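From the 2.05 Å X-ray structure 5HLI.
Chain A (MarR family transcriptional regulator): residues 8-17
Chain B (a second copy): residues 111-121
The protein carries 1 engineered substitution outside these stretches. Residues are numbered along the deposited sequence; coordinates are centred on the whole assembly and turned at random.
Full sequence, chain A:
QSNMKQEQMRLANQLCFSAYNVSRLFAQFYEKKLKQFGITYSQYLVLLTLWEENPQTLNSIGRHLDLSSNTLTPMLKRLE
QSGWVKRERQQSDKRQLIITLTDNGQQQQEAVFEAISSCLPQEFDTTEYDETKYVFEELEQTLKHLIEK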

# COMPACT_ATOMS: atom_id res chain seq x y z
N GLN A 8 -4.01 20.94 12.02
CA GLN A 8 -4.15 19.49 12.17
C GLN A 8 -4.60 18.85 10.86
O GLN A 8 -4.19 17.74 10.53
CB GLN A 8 -5.13 19.17 13.29
CG GLN A 8 -4.46 18.78 14.60
CD GLN A 8 -3.48 19.82 15.09
N MET A 9 -5.46 19.55 10.11
CA MET A 9 -5.89 19.05 8.81
C MET A 9 -4.70 18.90 7.86
O MET A 9 -4.63 17.95 7.08
CB MET A 9 -6.92 20.00 8.20
CG MET A 9 -7.98 19.32 7.35
SD MET A 9 -9.47 18.96 8.30
CE MET A 9 -10.08 20.61 8.62
N ARG A 10 -3.75 19.84 7.93
CA ARG A 10 -2.61 19.81 7.01
C ARG A 10 -1.64 18.70 7.38
O ARG A 10 -1.17 17.96 6.50
CB ARG A 10 -1.90 21.17 7.01
CG ARG A 10 -0.82 21.30 5.95
CD ARG A 10 -0.09 22.63 6.07
NE ARG A 10 0.62 22.75 7.34
CZ ARG A 10 1.88 22.35 7.53
NH1 ARG A 10 2.57 21.82 6.53
NH2 ARG A 10 2.45 22.50 8.72
N LEU A 11 -1.35 18.57 8.67
CA LEU A 11 -0.47 17.52 9.16
C LEU A 11 -1.04 16.15 8.84
O LEU A 11 -0.30 15.22 8.49
CB LEU A 11 -0.25 17.66 10.67
CG LEU A 11 0.36 18.99 11.14
CD1 LEU A 11 0.85 18.86 12.58
CD2 LEU A 11 1.49 19.42 10.22
N ALA A 12 -2.36 16.01 8.95
CA ALA A 12 -3.03 14.75 8.65
C ALA A 12 -2.82 14.36 7.19
O ALA A 12 -2.46 13.21 6.89
CB ALA A 12 -4.52 14.85 8.98
N ASN A 13 -3.03 15.30 6.28
CA ASN A 13 -2.76 15.04 4.87
C ASN A 13 -1.29 14.76 4.61
O ASN A 13 -0.96 14.14 3.59
CB ASN A 13 -3.21 16.22 4.01
CG ASN A 13 -4.69 16.18 3.69
OD1 ASN A 13 -5.08 15.95 2.54
ND2 ASN A 13 -5.52 16.40 4.70
N GLN A 14 -0.39 15.18 5.51
CA GLN A 14 1.04 14.97 5.31
C GLN A 14 1.54 13.68 5.95
O GLN A 14 2.34 12.97 5.35
CB GLN A 14 1.83 16.16 5.84
CG GLN A 14 1.81 17.37 4.91
CD GLN A 14 2.75 18.47 5.37
OE1 GLN A 14 3.43 18.34 6.39
NE2 GLN A 14 2.80 19.56 4.61
N LEU A 15 1.08 13.36 7.17
CA LEU A 15 1.49 12.11 7.79
C LEU A 15 0.91 10.91 7.05
O LEU A 15 1.59 9.89 6.88
CB LEU A 15 1.07 12.08 9.26
CG LEU A 15 1.48 10.82 10.03
CD1 LEU A 15 2.96 10.52 9.84
CD2 LEU A 15 1.16 10.94 11.52
N CYS A 16 -0.34 11.01 6.59
CA CYS A 16 -0.93 9.93 5.81
C CYS A 16 -0.28 9.82 4.44
O CYS A 16 -0.15 8.71 3.90
CB CYS A 16 -2.44 10.14 5.68
SG CYS A 16 -3.33 10.09 7.25
N PHE A 17 0.13 10.95 3.86
CA PHE A 17 0.83 10.93 2.57
C PHE A 17 2.13 10.14 2.67
O PHE A 17 2.42 9.29 1.81
CB PHE A 17 1.09 12.36 2.11
CG PHE A 17 2.24 12.51 1.15
CD1 PHE A 17 2.06 12.30 -0.20
CD2 PHE A 17 3.49 12.87 1.61
CE1 PHE A 17 3.11 12.44 -1.09
CE2 PHE A 17 4.55 13.01 0.73
CZ PHE A 17 4.36 12.80 -0.62
N ALA B 111 -11.68 21.75 1.38
CA ALA B 111 -12.62 20.65 1.24
C ALA B 111 -11.89 19.34 0.95
O ALA B 111 -12.27 18.28 1.48
CB ALA B 111 -13.63 20.95 0.13
N VAL B 112 -10.85 19.38 0.12
CA VAL B 112 -10.07 18.18 -0.16
C VAL B 112 -9.34 17.73 1.10
O VAL B 112 -9.35 16.54 1.45
CB VAL B 112 -9.10 18.43 -1.32
CG1 VAL B 112 -8.13 17.26 -1.46
CG2 VAL B 112 -9.87 18.64 -2.61
N PHE B 113 -8.70 18.67 1.80
CA PHE B 113 -7.99 18.33 3.03
C PHE B 113 -8.94 17.72 4.06
O PHE B 113 -8.58 16.76 4.75
CB PHE B 113 -7.31 19.57 3.61
CG PHE B 113 -5.93 19.82 3.05
CD1 PHE B 113 -5.56 19.32 1.82
CD2 PHE B 113 -5.01 20.56 3.77
CE1 PHE B 113 -4.30 19.55 1.31
CE2 PHE B 113 -3.74 20.80 3.27
CZ PHE B 113 -3.39 20.29 2.04
N GLU B 114 -10.15 18.27 4.17
CA GLU B 114 -11.11 17.77 5.15
C GLU B 114 -11.54 16.34 4.82
O GLU B 114 -11.66 15.50 5.71
CB GLU B 114 -12.32 18.69 5.22
CG GLU B 114 -13.30 18.39 6.35
CD GLU B 114 -14.32 17.32 5.99
OE1 GLU B 114 -14.89 16.71 6.91
OE2 GLU B 114 -14.54 17.09 4.78
N ALA B 115 -11.76 16.05 3.53
CA ALA B 115 -12.19 14.71 3.14
C ALA B 115 -11.10 13.68 3.39
O ALA B 115 -11.40 12.50 3.61
CB ALA B 115 -12.59 14.71 1.66
N ILE B 116 -9.83 14.10 3.36
CA ILE B 116 -8.72 13.17 3.52
C ILE B 116 -8.25 13.07 4.97
O ILE B 116 -7.75 12.02 5.39
CB ILE B 116 -7.57 13.59 2.59
CG1 ILE B 116 -8.03 13.57 1.13
CG2 ILE B 116 -6.36 12.69 2.77
CD1 ILE B 116 -8.61 12.24 0.69
N SER B 117 -8.44 14.13 5.76
CA SER B 117 -7.81 14.21 7.08
C SER B 117 -8.29 13.13 8.04
O SER B 117 -7.60 12.84 9.02
CB SER B 117 -8.08 15.59 7.70
OG SER B 117 -9.47 15.82 7.84
N SER B 118 -9.44 12.51 7.78
CA SER B 118 -9.96 11.48 8.67
C SER B 118 -9.09 10.23 8.69
O SER B 118 -9.33 9.35 9.53
CB SER B 118 -11.39 11.11 8.27
OG SER B 118 -11.44 10.61 6.95
N CYS B 119 -8.08 10.13 7.81
CA CYS B 119 -7.22 8.95 7.77
C CYS B 119 -6.55 8.65 9.10
O CYS B 119 -6.06 7.53 9.30
CB CYS B 119 -6.16 9.12 6.67
SG CYS B 119 -5.22 10.67 6.78
N LEU B 120 -6.52 9.61 10.02
CA LEU B 120 -5.98 9.41 11.35
C LEU B 120 -7.01 9.79 12.40
O LEU B 120 -7.76 10.76 12.21
CB LEU B 120 -4.70 10.24 11.55
CG LEU B 120 -3.43 9.69 10.91
CD1 LEU B 120 -2.37 10.77 10.85
CD2 LEU B 120 -2.93 8.47 11.67
N PRO B 121 -7.07 9.06 13.51
CA PRO B 121 -8.00 9.44 14.58
C PRO B 121 -7.57 10.73 15.26
O PRO B 121 -6.38 11.04 15.38
CB PRO B 121 -7.92 8.25 15.55
CG PRO B 121 -6.56 7.67 15.32
CD PRO B 121 -6.29 7.86 13.85

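A covalent crosslink between two subunits can be one part of a wider fit, in which packing and hydrogen bonding join the same surfaces. The contact between two copies of this MarR family regulator illustrates the principle. Residues 8-17 of chain A lie within one continuous helix, which crosses the chain B helix of residues 111-117 at 60°, with the axes 8.7 Å apart at closest approach. Beyond that helix, chain B folds through a type I turn from Ser117(B) to Leu120(B), and this turn supplies the partners for the later residues of chain A. Together the stretches bury 571 Å².

Along chain A, the first residue to engage is Met9(A). Its side chain lies along the chain B backbone: CG is 3.8 Å from CB of Phe113(B), an apolar contact, while SD sits 3.7 Å from CA of Glu114(B) and 3.2 Å from OG of Ser117(B). That hydroxyl is already committed within its own chain, donating to O of Glu114(B) at 3.1 Å. Arg10(A) points its CA-to-CB bond away, yet the aliphatic part of its side chain still flanks the aromatic ring, with CG 4.0 Å from CE2 of Phe113(B).

One turn on from Met9(A), the small Ala12(A) allows the backbones to draw close. Its CA lies 5.1 Å from CA of Ser117(B), and its CB rests 3.7 Å from O of the same serine.

Asn13(A) is the polar centre of the contact. Its ND2 donates to O of Phe113(B) at 3.1 Å, with a nearly straight N-H...O angle of 162°, and also to O of Met9(A) at 3.0 Å. One amide nitrogen thus ties the carbonyls of two helices together. Both carbonyls also accept backbone hydrogen bonds, from N of Ser117(B) and N of Asn13(A) respectively, so the side chain adds to the helical pattern without replacing it. The amide carbon CG lies over one face of the Phe113(B) ring, and OD1 is hydrogen-bonded elsewhere in the structure, leaving neither polar end of this buried side chain unsatisfied.

Leu15(A) reaches the turn, where its CD2 meets CD1 of Leu120(B) at 3.6 Å. Next to it, Cys16(A) makes the covalent link: its SG is bonded to SG of Cys119(B) at 2.0 Å, with a chi3 of 100°, close to the perpendicular arrangement that disulfides favour. The bond is buried, and Leu120(B) packs against it, its CG 3.7 Å from SG of Cys16(A).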